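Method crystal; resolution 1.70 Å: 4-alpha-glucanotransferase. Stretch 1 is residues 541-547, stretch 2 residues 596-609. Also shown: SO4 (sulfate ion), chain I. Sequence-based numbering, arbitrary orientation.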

ATOM      1  N   PRO A 541     -15.275 -29.158  -7.369  1.00 58.34           N
ATOM      2  CA  PRO A 541     -15.184 -28.698  -5.967  1.00 60.38           C
ATOM      3  C   PRO A 541     -13.816 -29.038  -5.371  1.00 55.66           C
ATOM      4  O   PRO A 541     -13.150 -29.998  -5.814  1.00 59.34           O
ATOM      5  N   GLY A 542     -13.393 -28.241  -4.404  1.00 41.06           N
ATOM      6  CA  GLY A 542     -12.107 -28.457  -3.779  1.00 37.88           C
ATOM      7  C   GLY A 542     -11.004 -27.547  -4.303  1.00 37.46           C
ATOM      8  O   GLY A 542     -11.263 -26.546  -4.997  1.00 31.85           O
ATOM      9  N   PRO A 543      -9.742 -27.891  -3.976  1.00 34.84           N
ATOM     10  CA  PRO A 543      -8.676 -26.927  -4.257  1.00 30.12           C
ATOM     11  C   PRO A 543      -8.423 -26.695  -5.723  1.00 26.35           C
ATOM     12  O   PRO A 543      -8.629 -27.574  -6.578  1.00 25.93           O
ATOM     13  N   ARG A 544      -7.888 -25.517  -6.009  1.00 26.39           N
ATOM     14  CA  ARG A 544      -7.517 -25.179  -7.354  1.00 25.42           C
ATOM     15  C   ARG A 544      -6.398 -26.084  -7.935  1.00 23.57           C
ATOM     16  O   ARG A 544      -5.368 -26.283  -7.289  1.00 25.82           O
ATOM     17  N   ARG A 545      -6.577 -26.553  -9.150  1.00 24.04           N
ATOM     18  CA  ARG A 545      -5.537 -27.397  -9.772  1.00 26.70           C
ATOM     19  C   ARG A 545      -4.364 -26.526 -10.254  1.00 27.20           C
ATOM     20  O   ARG A 545      -4.518 -25.313 -10.590  1.00 23.84           O
ATOM     21  N   GLN A 546      -3.216 -27.149 -10.402  1.00 23.16           N
ATOM     22  CA  GLN A 546      -2.041 -26.403 -10.829  1.00 25.09           C
ATOM     23  C   GLN A 546      -2.293 -25.574 -12.052  1.00 24.36           C
ATOM     24  O   GLN A 546      -1.903 -24.366 -12.125  1.00 24.94           O
ATOM     25  N   GLU A 547      -2.879 -26.216 -13.070  1.00 22.28           N
ATOM     26  CA  GLU A 547      -3.100 -25.581 -14.342  1.00 23.33           C
ATOM     27  C   GLU A 547      -4.190 -24.490 -14.310  1.00 22.71           C
ATOM     28  O   GLU A 547      -4.284 -23.714 -15.225  1.00 22.85           O
ATOM     29  N   GLN A 596      -8.974 -31.981   6.503  1.00 29.34           N
ATOM     30  CA  GLN A 596      -9.599 -32.395   5.265  1.00 27.37           C
ATOM     31  C   GLN A 596      -9.238 -31.524   4.064  1.00 31.91           C
ATOM     32  O   GLN A 596      -9.004 -32.002   2.952  1.00 28.80           O
ATOM     33  N   TRP A 597      -9.286 -30.219   4.279  1.00 28.95           N
ATOM     34  CA  TRP A 597      -8.910 -29.254   3.224  1.00 29.38           C
ATOM     35  C   TRP A 597      -7.420 -29.441   2.833  1.00 25.25           C
ATOM     36  O   TRP A 597      -7.104 -29.514   1.638  1.00 26.94           O
ATOM     37  N   GLN A 598      -6.547 -29.508   3.837  1.00 24.37           N
ATOM     38  CA  GLN A 598      -5.095 -29.819   3.631  1.00 25.20           C
ATOM     39  C   GLN A 598      -4.916 -31.104   2.797  1.00 27.83           C
ATOM     40  O   GLN A 598      -4.163 -31.145   1.809  1.00 26.54           O
ATOM     41  N   ALA A 599      -5.696 -32.121   3.110  1.00 25.85           N
ATOM     42  CA  ALA A 599      -5.553 -33.399   2.415  1.00 27.12           C
ATOM     43  C   ALA A 599      -5.877 -33.255   1.009  1.00 25.72           C
ATOM     44  O   ALA A 599      -5.164 -33.736   0.130  1.00 28.23           O
ATOM     45  N   GLU A 600      -6.976 -32.559   0.741  1.00 27.64           N
ATOM     46  CA  GLU A 600      -7.408 -32.315  -0.602  1.00 27.82           C
ATOM     47  C   GLU A 600      -6.352 -31.551  -1.418  1.00 26.80           C
ATOM     48  O   GLU A 600      -6.169 -31.816  -2.642  1.00 26.73           O
ATOM     49  N   ILE A 601      -5.693 -30.587  -0.759  1.00 25.57           N
ATOM     50  CA  ILE A 601      -4.632 -29.804  -1.436  1.00 23.23           C
ATOM     51  C   ILE A 601      -3.416 -30.692  -1.744  1.00 24.10           C
ATOM     52  O   ILE A 601      -2.857 -30.625  -2.864  1.00 25.33           O
ATOM     53  N   LEU A 602      -3.051 -31.520  -0.768  1.00 22.79           N
ATOM     54  CA  LEU A 602      -1.921 -32.427  -0.938  1.00 24.53           C
ATOM     55  C   LEU A 602      -2.224 -33.431  -2.057  1.00 24.68           C
ATOM     56  O   LEU A 602      -1.330 -33.784  -2.837  1.00 22.74           O
ATOM     57  N   ASP A 603      -3.488 -33.906  -2.140  1.00 27.57           N
ATOM     58  CA  ASP A 603      -3.896 -34.728  -3.293  1.00 25.57           C
ATOM     59  C   ASP A 603      -3.791 -34.011  -4.603  1.00 26.98           C
ATOM     60  O   ASP A 603      -3.395 -34.593  -5.636  1.00 24.80           O
ATOM     61  N   VAL A 604      -4.152 -32.724  -4.611  1.00 25.59           N
ATOM     62  CA  VAL A 604      -4.031 -31.971  -5.879  1.00 27.32           C
ATOM     63  C   VAL A 604      -2.575 -31.788  -6.261  1.00 22.40           C
ATOM     64  O   VAL A 604      -2.230 -31.827  -7.429  1.00 23.95           O
ATOM     65  N   ALA A 605      -1.734 -31.545  -5.249  1.00 23.87           N
ATOM     66  CA  ALA A 605      -0.271 -31.418  -5.467  1.00 20.19           C
ATOM     67  C   ALA A 605       0.330 -32.709  -6.053  1.00 20.70           C
ATOM     68  O   ALA A 605       1.121 -32.687  -7.010  1.00 22.88           O
ATOM     69  N   ALA A 606      -0.146 -33.821  -5.538  1.00 22.48           N
ATOM     70  CA  ALA A 606       0.260 -35.116  -6.046  1.00 23.28           C
ATOM     71  C   ALA A 606      -0.209 -35.367  -7.462  1.00 23.38           C
ATOM     72  O   ALA A 606       0.520 -36.006  -8.207  1.00 22.43           O
ATOM     73  N   SER A 607      -1.390 -34.877  -7.885  1.00 22.34           N
ATOM     74  CA  SER A 607      -1.793 -34.995  -9.290  1.00 26.66           C
ATOM     75  C   SER A 607      -0.909 -34.219 -10.210  1.00 28.03           C
ATOM     76  O   SER A 607      -0.787 -34.504 -11.404  1.00 29.25           O
ATOM     77  N   ALA A 608      -0.266 -33.204  -9.646  1.00 25.75           N
ATOM     78  CA  ALA A 608       0.721 -32.419 -10.395  1.00 24.60           C
ATOM     79  C   ALA A 608       2.159 -32.972 -10.236  1.00 22.98           C
ATOM     80  O   ALA A 608       3.078 -32.339 -10.685  1.00 25.13           O
ATOM     81  N   ASN A 609       2.317 -34.147  -9.637  1.00 23.03           N
ATOM     82  CA  ASN A 609       3.637 -34.768  -9.410  1.00 24.76           C
ATOM     83  C   ASN A 609       4.523 -34.023  -8.404  1.00 24.28           C
ATOM     84  O   ASN A 609       5.706 -34.292  -8.309  1.00 21.28           O
TER

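No direct hydrogen bond joins these two stretches of the 4-alpha-glucanotransferase, although the first stretch, a loop that leads into a 3-10 segment, runs along the helix and the residues just after it; the polar links between them pass through two water molecules. The example illustrates a general principle: a largely irregular segment can be seated on a helix by apolar packing, with water bridging polar groups that do not meet directly.

The centre of the contact is Pro543, which is buried, points toward the helix and gives up more surface to it than any other loop residue. Its ring, puckered C-gamma exo, fits among side chains from successive turns. Pro543 CG lies 3.5 Å from Ile601 CG1 and 3.7 Å from Trp597 CZ3. The second approach is a CH-pi contact: Pro543 CG sits over one face of the indole, 4.1 Å from the centroid of the Trp597 six-membered ring and 28° off its normal. Trp597 leaves the helix sideways, but its t rotamer at chi1, with chi2 at -124°, brings the end of the ring nearer the loop. Ile601, in the m, t conformation, also leaves sideways. Pro543 further rests on Glu600, with Pro543 CD 3.7 Å from Glu600 CB.

Glu600 points toward the loop in an m, t conformation with chi3 at 58°, and its OE1 reaches to 3.7 Å from Gly542 CA. The space is available because Gly542 has no side chain: a CB there would lie 3.0 Å from Glu600 OE1, a clash. The backbone angles of Gly542, 100/-166, by themselves call for glycine, since a CB would also be jammed against the carbonyl oxygen of Pro541.

One turn beyond Glu600, Val604 continues the apolar surface. Its t rotamer sets CG1 3.5 Å from Arg544 O and 4.0 Å from Arg545 CA, while CG2 lies 4.4 Å from Pro543 CB. Valine thus packs largely against backbone here. Arg544 points away from the helix in a t, t, m conformation with chi4 at -88°; its NH1 and NH2 both donate to O3 of a sulfate ion, at 2.7 Å and 2.8 Å respectively, with the oxygen at the guanidinium edge. The sulfate probably comes from the crystallisation liquor. Arg545, m, t, p along its chain, leaves sideways, but its end comes nearer the helix stretch; it forms a salt bridge within the first stretch from NE to Glu547 OE1 at 2.8 Å, and its NH1 comes only within 4.4 Å of Ser607 CB.

At the far end, Gln546 extends in a t, t conformation and places OE1 3.6 Å from Ala608 CB, which points toward the loop. Here the waters do their work. Water 1 accepts from Gln546 N at 2.9 Å and donates to Val604 O at 3.2 Å, linking backbone to backbone. Water 2 accepts from Gln546 NE2 at 3.1 Å and donates to Ala608 O at 3.1 Å. Gln546 is thus tied by solvent to Val604 through its main chain and to Ala608 through its side chain.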

ATOM      1  CB  PRO A 541     -16.333 -29.428  -5.239  1.00 63.81           C
ATOM      2  CG  PRO A 541     -17.016 -30.288  -6.265  1.00 62.11           C
ATOM      3  CD  PRO A 541     -16.206 -30.287  -7.540  1.00 64.60           C
ATOM      4  CB  PRO A 543      -7.448 -27.567  -3.589  1.00 31.16           C
ATOM      5  CG  PRO A 543      -8.008 -28.494  -2.529  1.00 33.82           C
ATOM      6  CD  PRO A 543      -9.222 -29.072  -3.256  1.00 33.53           C
ATOM      7  CB  ARG A 544      -7.039 -23.714  -7.408  1.00 24.47           C
ATOM      8  CG  ARG A 544      -6.884 -23.181  -8.834  1.00 24.69           C
ATOM      9  CD  ARG A 544      -6.416 -21.718  -8.799  1.00 27.90           C
ATOM     10  NE  ARG A 544      -7.515 -20.862  -8.298  1.00 31.55           N
ATOM     11  CZ  ARG A 544      -8.456 -20.314  -9.059  1.00 29.73           C
ATOM     12  NH1 ARG A 544      -9.414 -19.574  -8.462  1.00 33.23           N
ATOM     13  NH2 ARG A 544      -8.473 -20.441 -10.372  1.00 30.61           N
ATOM     14  CB  ARG A 545      -6.075 -28.186 -10.972  1.00 27.56           C
ATOM     15  CG  ARG A 545      -7.254 -29.149 -10.653  1.00 30.47           C
ATOM     16  CD  ARG A 545      -7.763 -29.753 -11.956  1.00 29.65           C
ATOM     17  NE  ARG A 545      -6.845 -30.773 -12.471  1.00 32.83           N
ATOM     18  CZ  ARG A 545      -6.807 -32.031 -11.994  1.00 32.10           C
ATOM     19  NH1 ARG A 545      -5.942 -32.903 -12.514  1.00 29.38           N
ATOM     20  NH2 ARG A 545      -7.622 -32.416 -10.978  1.00 32.63           N
ATOM     21  CB  GLN A 546      -0.862 -27.330 -11.080  1.00 24.07           C
ATOM     22  CG  GLN A 546       0.428 -26.623 -11.413  1.00 26.15           C
ATOM     23  CD  GLN A 546       1.545 -27.630 -11.433  1.00 25.83           C
ATOM     24  OE1 GLN A 546       1.627 -28.456 -12.345  1.00 22.29           O
ATOM     25  NE2 GLN A 546       2.395 -27.569 -10.427  1.00 22.91           N
ATOM     26  CB  GLU A 547      -3.433 -26.593 -15.420  1.00 24.40           C
ATOM     27  CG  GLU A 547      -4.743 -27.382 -15.225  1.00 26.06           C
ATOM     28  CD  GLU A 547      -4.589 -28.638 -14.395  1.00 28.50           C
ATOM     29  OE1 GLU A 547      -5.504 -29.496 -14.523  1.00 28.16           O
ATOM     30  OE2 GLU A 547      -3.638 -28.742 -13.569  1.00 26.34           O
ATOM     31  CB  GLN A 596     -11.150 -32.432   5.425  1.00 31.81           C
ATOM     32  CG  GLN A 596     -12.021 -32.711   4.192  1.00 32.82           C
ATOM     33  CD  GLN A 596     -11.820 -34.057   3.527  1.00 32.15           C
ATOM     34  OE1 GLN A 596     -11.956 -34.205   2.312  1.00 39.33           O
ATOM     35  NE2 GLN A 596     -11.542 -35.040   4.312  1.00 35.18           N
ATOM     36  CB  TRP A 597      -9.132 -27.835   3.791  1.00 28.22           C
ATOM     37  CG  TRP A 597      -8.750 -26.681   2.859  1.00 26.31           C
ATOM     38  CD1 TRP A 597      -7.886 -25.670   3.133  1.00 27.15           C
ATOM     39  CD2 TRP A 597      -9.239 -26.457   1.551  1.00 25.02           C
ATOM     40  NE1 TRP A 597      -7.794 -24.831   2.060  1.00 27.51           N
ATOM     41  CE2 TRP A 597      -8.609 -25.285   1.071  1.00 25.03           C
ATOM     42  CE3 TRP A 597     -10.159 -27.126   0.728  1.00 26.12           C
ATOM     43  CZ2 TRP A 597      -8.857 -24.772  -0.186  1.00 25.26           C
ATOM     44  CZ3 TRP A 597     -10.435 -26.601  -0.529  1.00 28.47           C
ATOM     45  CH2 TRP A 597      -9.772 -25.390  -0.960  1.00 26.28           C
ATOM     46  CB  GLN A 598      -4.349 -29.896   4.935  1.00 28.12           C
ATOM     47  CG  GLN A 598      -4.166 -28.535   5.597  1.00 25.44           C
ATOM     48  CD  GLN A 598      -3.131 -28.479   6.674  1.00 27.69           C
ATOM     49  OE1 GLN A 598      -2.109 -29.182   6.660  1.00 28.89           O
ATOM     50  NE2 GLN A 598      -3.363 -27.605   7.643  1.00 29.26           N
ATOM     51  CB  ALA A 599      -6.448 -34.487   3.081  1.00 28.61           C
ATOM     52  CB  GLU A 600      -8.758 -31.553  -0.608  1.00 31.60           C
ATOM     53  CG  GLU A 600      -9.963 -32.461  -0.330  1.00 34.98           C
ATOM     54  CD  GLU A 600     -11.282 -31.703  -0.227  1.00 35.69           C
ATOM     55  OE1 GLU A 600     -11.615 -31.023  -1.204  1.00 31.48           O
ATOM     56  OE2 GLU A 600     -11.978 -31.853   0.803  1.00 37.28           O
ATOM     57  CB  ILE A 601      -4.166 -28.624  -0.547  1.00 25.13           C
ATOM     58  CG1 ILE A 601      -5.272 -27.539  -0.503  1.00 27.12           C
ATOM     59  CG2 ILE A 601      -2.867 -28.008  -1.082  1.00 26.95           C
ATOM     60  CD1 ILE A 601      -4.960 -26.406   0.458  1.00 27.01           C
ATOM     61  CB  LEU A 602      -1.598 -33.128   0.382  1.00 25.48           C
ATOM     62  CG  LEU A 602      -1.104 -32.184   1.519  1.00 24.03           C
ATOM     63  CD1 LEU A 602      -1.103 -32.907   2.852  1.00 26.20           C
ATOM     64  CD2 LEU A 602       0.275 -31.571   1.258  1.00 25.23           C
ATOM     65  CB  ASP A 603      -5.324 -35.286  -3.108  1.00 30.52           C
ATOM     66  CG  ASP A 603      -5.378 -36.438  -2.101  1.00 31.34           C
ATOM     67  OD1 ASP A 603      -4.306 -37.004  -1.730  1.00 31.69           O
ATOM     68  OD2 ASP A 603      -6.508 -36.692  -1.624  1.00 30.14           O
ATOM     69  CB  VAL A 604      -4.847 -30.637  -5.809  1.00 30.73           C
ATOM     70  CG1 VAL A 604      -4.288 -29.572  -6.691  1.00 32.04           C
ATOM     71  CG2 VAL A 604      -6.324 -30.926  -6.130  1.00 33.98           C
ATOM     72  CB  ALA A 605       0.413 -31.018  -4.161  1.00 21.44           C
ATOM     73  CB  ALA A 606      -0.180 -36.228  -5.073  1.00 27.76           C
ATOM     74  CB  SER A 607      -3.238 -34.496  -9.478  1.00 30.08           C
ATOM     75  OG  SER A 607      -4.101 -35.364  -8.768  1.00 35.03           O
ATOM     76  CB  ALA A 608       0.661 -30.970  -9.921  1.00 24.43           C
ATOM     77  CB  ASN A 609       4.320 -35.101 -10.747  1.00 27.65           C
ATOM     78  CG  ASN A 609       3.513 -36.168 -11.533  1.00 30.73           C
ATOM     79  OD1 ASN A 609       3.012 -37.095 -10.951  1.00 38.60           O
ATOM     80  ND2 ASN A 609       3.391 -36.008 -12.813  1.00 41.74           N
TER
HETATM   81  S   SO4 I 808     -11.055 -17.989 -11.506  1.00 83.79           S
HETATM   82  O1  SO4 I 808      -9.829 -17.749 -12.322  1.00 70.29           O
HETATM   83  O2  SO4 I 808     -12.257 -18.114 -12.395  1.00 77.05           O
HETATM   84  O3  SO4 I 808     -10.968 -19.233 -10.703  1.00 78.25           O
HETATM   85  O4  SO4 I 808     -11.137 -16.865 -10.551  1.00 71.59           O
HETATM   86  O   HOH W   1      -2.961 -29.973  -9.870  1.00 24.40           O
HETATM   87  O   HOH W   2       4.566 -29.705 -10.032  1.00 30.07           O